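Local coordinates for protein ATP:cob(I)alamin adenosyltransferase, putative (PDB 2ZHZ) that probably transfers the adenosyl group of ATP to the cobalt of cobalamin, forming adenosylcobalamin and triphosphate, and works as a homotrimer, at residues D29-E41 / R130-L144. Residues are numbered along the deposited sequence; the frame is centred on the assembly and turned at random.
Sequences DDARIAAIGDVDE and RAERSIVALGASEPL. With ATP (adenosine-5'-triphosphate), chain H; ATP (adenosine-5'-triphosphate), chain G.
Arg130 meets Glu41 end-on, NH1 lying 3.0 Å from Glu41 OE1 and NH2 2.7 Å from Glu41 OE2. Both bonds are nearly straight. The carboxylate oxygens lie close to the guanidinium plane, but the two planes are turned 51° apart. Arg130 bends at its third torsion (chi3 58°) as it reaches over to helix 31-41, where it crosses Glu41 at about a right angle, and its NH1 also forms a salt bridge with Asp38 OD1 at 3.2 Å. Arg130 NE pairs with Glu41 of a second subunit, which carries this network across the trimer interface. Ser134 OG sits 2.8 Å from Asp38 OD2 and 2.9 Å from Ala131 O.

At the other end Arg32 grips Glu142 side-on. NE and NH2 both reach OE1, from the same face of the carboxylate, with Arg32 NH2 2.9 Å from Glu142 OE1. Leu138 CD2 lies over one guanidinium face, and Leu138 CD1 packs 3.5 Å from Arg32 CA. Between these ends, small Ala35 lets the backbones come close, and one water bridges Ala31 O and Ser134 O.

The two helices run antiparallel in the helix bundle of PduO-type adenosyltransferases. Residues off the shared interface serve separate intersubunit ATP sites: Ile33 and Gly37 line one, while Glu132 and Arg133 bind adenine in the other.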
loop_
_atom_site.group_PDB
_atom_site.type_symbol
_atom_site.label_atom_id
_atom_site.label_comp_id
_atom_site.label_asym_id
_atom_site.label_seq_id
_atom_site.Cartn_x
_atom_site.Cartn_y
_atom_site.Cartn_z
ATOM N N ASP B 29 -9.445 -4.492 -14.393
ATOM C CA ASP B 29 -9.586 -5.294 -13.181
ATOM C C ASP B 29 -9.123 -6.737 -13.404
ATOM O O ASP B 29 -9.292 -7.599 -12.534
ATOM C CB ASP B 29 -11.035 -5.277 -12.666
ATOM C CG ASP B 29 -12.028 -5.864 -13.655
ATOM O OD1 ASP B 29 -13.145 -6.211 -13.213
ATOM O OD2 ASP B 29 -11.712 -5.969 -14.860
ATOM N N ASP B 30 -8.535 -6.991 -14.570
ATOM C CA ASP B 30 -8.025 -8.319 -14.912
ATOM C C ASP B 30 -6.936 -8.701 -13.910
ATOM O O ASP B 30 -6.186 -7.839 -13.443
ATOM C CB ASP B 30 -7.430 -8.302 -16.323
ATOM C CG ASP B 30 -7.038 -9.683 -16.811
ATOM O OD1 ASP B 30 -7.907 -10.391 -17.360
ATOM O OD2 ASP B 30 -5.863 -10.066 -16.640
ATOM N N ALA B 31 -6.847 -9.989 -13.591
ATOM C CA ALA B 31 -5.850 -10.486 -12.645
ATOM C C ALA B 31 -4.420 -10.107 -13.036
ATOM O O ALA B 31 -3.577 -9.863 -12.174
ATOM C CB ALA B 31 -5.967 -12.005 -12.517
ATOM N N ARG B 32 -4.144 -10.059 -14.334
ATOM C CA ARG B 32 -2.805 -9.709 -14.797
ATOM C C ARG B 32 -2.492 -8.236 -14.522
ATOM O O ARG B 32 -1.377 -7.889 -14.132
ATOM C CB ARG B 32 -2.669 -10.005 -16.298
ATOM C CG ARG B 32 -1.272 -9.772 -16.861
ATOM C CD ARG B 32 -1.170 -10.232 -18.314
ATOM N NE ARG B 32 -1.228 -11.688 -18.441
ATOM C CZ ARG B 32 -0.191 -12.505 -18.261
ATOM N NH1 ARG B 32 1.003 -12.018 -17.945
ATOM N NH2 ARG B 32 -0.349 -13.817 -18.400
ATOM N N ILE B 33 -3.480 -7.370 -14.722
ATOM C CA ILE B 33 -3.289 -5.946 -14.488
ATOM C C ILE B 33 -3.131 -5.684 -12.991
ATOM O O ILE B 33 -2.384 -4.798 -12.585
ATOM C CB ILE B 33 -4.481 -5.125 -15.048
ATOM C CG1 ILE B 33 -4.598 -5.364 -16.558
ATOM C CG2 ILE B 33 -4.280 -3.644 -14.775
ATOM C CD1 ILE B 33 -3.320 -5.058 -17.333
ATOM N N ALA B 34 -3.834 -6.463 -12.178
ATOM C CA ALA B 34 -3.741 -6.325 -10.730
ATOM C C ALA B 34 -2.335 -6.696 -10.251
ATOM O O ALA B 34 -1.762 -6.014 -9.400
ATOM C CB ALA B 34 -4.777 -7.217 -10.049
ATOM N N ALA B 35 -1.781 -7.781 -10.789
ATOM C CA ALA B 35 -0.442 -8.204 -10.388
ATOM C C ALA B 35 0.582 -7.150 -10.812
ATOM O O ALA B 35 1.466 -6.786 -10.038
ATOM C CB ALA B 35 -0.107 -9.558 -11.015
ATOM N N ILE B 36 0.461 -6.655 -12.040
ATOM C CA ILE B 36 1.374 -5.620 -12.519
ATOM C C ILE B 36 1.289 -4.426 -11.570
ATOM O O ILE B 36 2.303 -3.817 -11.227
ATOM C CB ILE B 36 0.997 -5.143 -13.937
ATOM C CG1 ILE B 36 1.304 -6.240 -14.958
ATOM C CG2 ILE B 36 1.745 -3.857 -14.274
ATOM C CD1 ILE B 36 0.648 -6.020 -16.310
ATOM N N GLY B 37 0.070 -4.105 -11.144
ATOM C CA GLY B 37 -0.129 -2.977 -10.248
ATOM C C GLY B 37 0.535 -3.136 -8.893
ATOM O O GLY B 37 1.185 -2.208 -8.401
ATOM N N ASP B 38 0.370 -4.303 -8.281
ATOM C CA ASP B 38 0.967 -4.560 -6.976
ATOM C C ASP B 38 2.490 -4.533 -7.047
ATOM O O ASP B 38 3.147 -4.102 -6.105
ATOM C CB ASP B 38 0.505 -5.902 -6.415
ATOM C CG ASP B 38 -0.929 -5.870 -5.916
ATOM O OD1 ASP B 38 -1.438 -4.769 -5.605
ATOM O OD2 ASP B 38 -1.541 -6.955 -5.823
ATOM N N VAL B 39 3.050 -4.996 -8.162
ATOM C CA VAL B 39 4.502 -4.980 -8.327
ATOM C C VAL B 39 4.971 -3.526 -8.407
ATOM O O VAL B 39 5.993 -3.160 -7.825
ATOM C CB VAL B 39 4.925 -5.747 -9.607
ATOM C CG1 VAL B 39 6.418 -5.524 -9.903
ATOM C CG2 VAL B 39 4.656 -7.230 -9.414
ATOM N N ASP B 40 4.202 -2.706 -9.117
ATOM C CA ASP B 40 4.493 -1.283 -9.287
ATOM C C ASP B 40 4.390 -0.589 -7.919
ATOM O O ASP B 40 5.234 0.236 -7.561
ATOM C CB ASP B 40 3.479 -0.676 -10.269
ATOM C CG ASP B 40 3.821 0.750 -10.691
ATOM O OD1 ASP B 40 2.921 1.421 -11.247
ATOM O OD2 ASP B 40 4.968 1.204 -10.487
ATOM N N GLU B 41 3.357 -0.934 -7.154
ATOM C CA GLU B 41 3.168 -0.335 -5.833
ATOM C C GLU B 41 4.342 -0.707 -4.926
ATOM O O GLU B 41 4.835 0.118 -4.154
ATOM C CB GLU B 41 1.848 -0.806 -5.208
ATOM C CG GLU B 41 1.435 0.016 -3.985
ATOM C CD GLU B 41 0.097 -0.414 -3.401
ATOM O OE1 GLU B 41 -0.734 -0.963 -4.151
ATOM O OE2 GLU B 41 -0.128 -0.184 -2.195
ATOM N N ARG B 130 1.937 -9.012 -0.750
ATOM C CA ARG B 130 0.643 -8.772 -1.379
ATOM C C ARG B 130 0.824 -9.015 -2.887
ATOM O O ARG B 130 -0.032 -9.615 -3.541
ATOM C CB ARG B 130 0.177 -7.330 -1.099
ATOM C CG ARG B 130 -1.026 -6.859 -1.918
ATOM C CD ARG B 130 -1.913 -5.874 -1.134
ATOM N NE ARG B 130 -1.235 -4.665 -0.651
ATOM C CZ ARG B 130 -0.951 -3.594 -1.394
ATOM N NH1 ARG B 130 -1.266 -3.557 -2.682
ATOM N NH2 ARG B 130 -0.388 -2.531 -0.834
ATOM N N ALA B 131 1.950 -8.561 -3.436
ATOM C CA ALA B 131 2.226 -8.768 -4.857
ATOM C C ALA B 131 2.384 -10.260 -5.138
ATOM O O ALA B 131 1.984 -10.747 -6.198
ATOM C CB ALA B 131 3.491 -8.015 -5.275
ATOM N N GLU B 132 2.968 -10.990 -4.191
ATOM C CA GLU B 132 3.141 -12.423 -4.377
ATOM C C GLU B 132 1.778 -13.095 -4.501
ATOM O O GLU B 132 1.583 -13.967 -5.345
ATOM C CB GLU B 132 3.921 -13.049 -3.212
ATOM C CG GLU B 132 4.067 -14.563 -3.351
ATOM C CD GLU B 132 4.915 -15.190 -2.261
ATOM O OE1 GLU B 132 4.989 -14.617 -1.151
ATOM O OE2 GLU B 132 5.489 -16.273 -2.509
ATOM N N ARG B 133 0.826 -12.684 -3.668
ATOM C CA ARG B 133 -0.510 -13.273 -3.726
ATOM C C ARG B 133 -1.193 -13.003 -5.066
ATOM O O ARG B 133 -1.818 -13.896 -5.632
ATOM C CB ARG B 133 -1.378 -12.761 -2.567
ATOM C CG ARG B 133 -0.817 -13.120 -1.190
ATOM C CD ARG B 133 -1.841 -12.908 -0.075
ATOM N NE ARG B 133 -2.269 -11.515 0.063
ATOM C CZ ARG B 133 -1.590 -10.568 0.705
ATOM N NH1 ARG B 133 -0.429 -10.840 1.284
ATOM N NH2 ARG B 133 -2.088 -9.340 0.781
ATOM N N SER B 134 -1.063 -11.786 -5.587
ATOM C CA SER B 134 -1.689 -11.463 -6.867
ATOM C C SER B 134 -0.979 -12.145 -8.040
ATOM O O SER B 134 -1.602 -12.453 -9.056
ATOM C CB SER B 134 -1.752 -9.938 -7.069
ATOM O OG SER B 134 -0.481 -9.329 -6.974
ATOM N N ILE B 135 0.319 -12.394 -7.898
ATOM C CA ILE B 135 1.074 -13.078 -8.941
ATOM C C ILE B 135 0.666 -14.556 -8.929
ATOM O O ILE B 135 0.524 -15.180 -9.980
ATOM C CB ILE B 135 2.595 -12.937 -8.705
ATOM C CG1 ILE B 135 3.028 -11.506 -9.035
ATOM C CG2 ILE B 135 3.366 -13.954 -9.556
ATOM C CD1 ILE B 135 4.451 -11.175 -8.617
ATOM N N VAL B 136 0.468 -15.108 -7.735
ATOM C CA VAL B 136 0.050 -16.500 -7.602
ATOM C C VAL B 136 -1.362 -16.668 -8.169
ATOM O O VAL B 136 -1.683 -17.684 -8.790
ATOM C CB VAL B 136 0.064 -16.946 -6.120
ATOM C CG1 VAL B 136 -0.640 -18.289 -5.964
ATOM C CG2 VAL B 136 1.498 -17.050 -5.633
ATOM N N ALA B 137 -2.203 -15.659 -7.954
ATOM C CA ALA B 137 -3.576 -15.686 -8.448
ATOM C C ALA B 137 -3.593 -15.625 -9.972
ATOM O O ALA B 137 -4.391 -16.297 -10.622
ATOM C CB ALA B 137 -4.365 -14.513 -7.867
ATOM N N LEU B 138 -2.717 -14.804 -10.541
ATOM C CA LEU B 138 -2.638 -14.677 -11.986
ATOM C C LEU B 138 -2.191 -16.000 -12.599
ATOM O O LEU B 138 -2.726 -16.431 -13.622
ATOM C CB LEU B 138 -1.650 -13.576 -12.370
ATOM C CG LEU B 138 -1.292 -13.507 -13.860
ATOM C CD1 LEU B 138 -2.548 -13.234 -14.683
ATOM C CD2 LEU B 138 -0.248 -12.427 -14.084
ATOM N N GLY B 139 -1.212 -16.639 -11.960
ATOM C CA GLY B 139 -0.693 -17.905 -12.450
ATOM C C GLY B 139 -1.675 -19.059 -12.380
ATOM O O GLY B 139 -1.515 -20.057 -13.085
ATOM N N ALA B 140 -2.689 -18.936 -11.531
ATOM C CA ALA B 140 -3.692 -19.985 -11.392
ATOM C C ALA B 140 -4.744 -19.903 -12.498
ATOM O O ALA B 140 -5.503 -20.847 -12.711
ATOM C CB ALA B 140 -4.364 -19.891 -10.028
ATOM N N SER B 141 -4.788 -18.779 -13.204
ATOM C CA SER B 141 -5.767 -18.605 -14.274
ATOM C C SER B 141 -5.104 -18.425 -15.633
ATOM O O SER B 141 -5.774 -18.435 -16.667
ATOM C CB SER B 141 -6.662 -17.399 -13.979
ATOM O OG SER B 141 -5.909 -16.201 -13.943
ATOM N N GLU B 142 -3.786 -18.255 -15.626
ATOM C CA GLU B 142 -3.033 -18.071 -16.859
ATOM C C GLU B 142 -1.645 -18.688 -16.737
ATOM O O GLU B 142 -0.978 -18.528 -15.715
ATOM C CB GLU B 142 -2.882 -16.582 -17.173
ATOM C CG GLU B 142 -4.185 -15.837 -17.395
ATOM C CD GLU B 142 -3.953 -14.408 -17.843
ATOM O OE1 GLU B 142 -3.216 -14.217 -18.834
ATOM O OE2 GLU B 142 -4.504 -13.479 -17.214
ATOM N N PRO B 143 -1.193 -19.405 -17.780
ATOM C CA PRO B 143 0.136 -20.024 -17.735
ATOM C C PRO B 143 1.188 -18.941 -17.518
ATOM O O PRO B 143 1.276 -17.983 -18.285
ATOM C CB PRO B 143 0.251 -20.700 -19.103
ATOM C CG PRO B 143 -0.611 -19.835 -19.982
ATOM C CD PRO B 143 -1.814 -19.587 -19.103
ATOM N N LEU B 144 1.981 -19.099 -16.466
ATOM C CA LEU B 144 2.996 -18.113 -16.130
ATOM C C LEU B 144 4.278 -18.818 -15.705
ATOM O O LEU B 144 4.235 -19.946 -15.215
ATOM C CB LEU B 144 2.472 -17.247 -14.977
ATOM C CG LEU B 144 3.124 -15.913 -14.626
ATOM C CD1 LEU B 144 2.870 -14.910 -15.742
ATOM C CD2 LEU B 144 2.534 -15.400 -13.316
HETATM P PG ATP H . 9.169 -19.789 2.172
HETATM O O1G ATP H . 8.997 -20.160 0.729
HETATM O O2G ATP H . 10.280 -20.541 2.843
HETATM O O3G ATP H . 9.376 -18.308 2.330
HETATM P PB ATP H . 6.347 -19.595 2.682
HETATM O O1B ATP H . 6.403 -18.607 1.553
HETATM O O2B ATP H . 5.371 -20.741 2.569
HETATM O O3B ATP H . 7.824 -20.195 2.979
HETATM P PA ATP H . 6.810 -17.524 4.686
HETATM O O1A ATP H . 7.079 -16.537 3.604
HETATM O O2A ATP H . 7.943 -18.006 5.559
HETATM O O3A ATP H . 6.027 -18.834 4.084
HETATM O "O5'" ATP H . 5.673 -16.879 5.623
HETATM C "C5'" ATP H . 5.390 -17.420 6.909
HETATM C "C4'" ATP H . 3.885 -17.488 7.143
HETATM O "O4'" ATP H . 3.174 -16.394 6.509
HETATM C "C3'" ATP H . 3.279 -18.794 6.636
HETATM O "O3'" ATP H . 2.831 -19.588 7.741
HETATM C "C2'" ATP H . 2.161 -18.382 5.688
HETATM O "O2'" ATP H . 0.909 -18.889 6.171
HETATM C "C1'" ATP H . 2.147 -16.865 5.633
HETATM N N9 ATP H . 2.425 -16.342 4.246
HETATM C C8 ATP H . 3.289 -16.861 3.332
HETATM N N7 ATP H . 3.306 -16.140 2.187
HETATM C C5 ATP H . 2.438 -15.126 2.345
HETATM C C6 ATP H . 1.962 -13.973 1.521
HETATM N N6 ATP H . 2.442 -13.773 0.274
HETATM N N1 ATP H . 1.026 -13.124 2.070
HETATM C C2 ATP H . 0.526 -13.307 3.334
HETATM N N3 ATP H . 0.922 -14.338 4.137
HETATM C C4 ATP H . 1.855 -15.260 3.707
HETATM P PG ATP G . -4.408 6.317 -20.811
HETATM O O1G ATP G . -5.911 6.294 -20.663
HETATM O O2G ATP G . -3.918 7.114 -21.986
HETATM O O3G ATP G . -3.710 6.850 -19.575
HETATM P PB ATP G . -4.162 3.464 -20.092
HETATM O O1B ATP G . -4.963 3.838 -18.883
HETATM O O2B ATP G . -4.720 2.339 -20.937
HETATM O O3B ATP G . -3.898 4.771 -21.063
HETATM P PA ATP G . -1.607 3.938 -18.770
HETATM O O1A ATP G . -2.278 4.417 -17.527
HETATM O O2A ATP G . -0.929 4.935 -19.697
HETATM O O3A ATP G . -2.647 3.028 -19.661
HETATM O "O5'" ATP G . -0.528 2.852 -18.283
HETATM C "C5'" ATP G . 0.271 2.146 -19.213
HETATM C "C4'" ATP G . 0.514 0.704 -18.747
HETATM O "O4'" ATP G . 0.199 0.502 -17.350
HETATM C "C3'" ATP G . -0.299 -0.298 -19.558
HETATM O "O3'" ATP G . 0.566 -1.109 -20.368
HETATM C "C2'" ATP G . -1.103 -1.109 -18.551
HETATM O "O2'" ATP G . -0.791 -2.509 -18.660
HETATM C "C1'" ATP G . -0.755 -0.560 -17.170
HETATM N N9 ATP G . -1.972 -0.052 -16.435
HETATM C C8 ATP G . -2.916 0.800 -16.920
HETATM N N7 ATP G . -3.880 1.058 -16.003
HETATM C C5 ATP G . -3.574 0.371 -14.893
HETATM C C6 ATP G . -4.174 0.186 -13.529
HETATM N N6 ATP G . -5.331 0.820 -13.183
HETATM N N1 ATP G . -3.521 -0.643 -12.639
HETATM C C2 ATP G . -2.361 -1.289 -12.964
HETATM N N3 ATP G . -1.762 -1.164 -14.188
HETATM C C4 ATP G . -2.309 -0.367 -15.175
HETATM O O HOH W 1 -3.844 -11.114 -9.837
#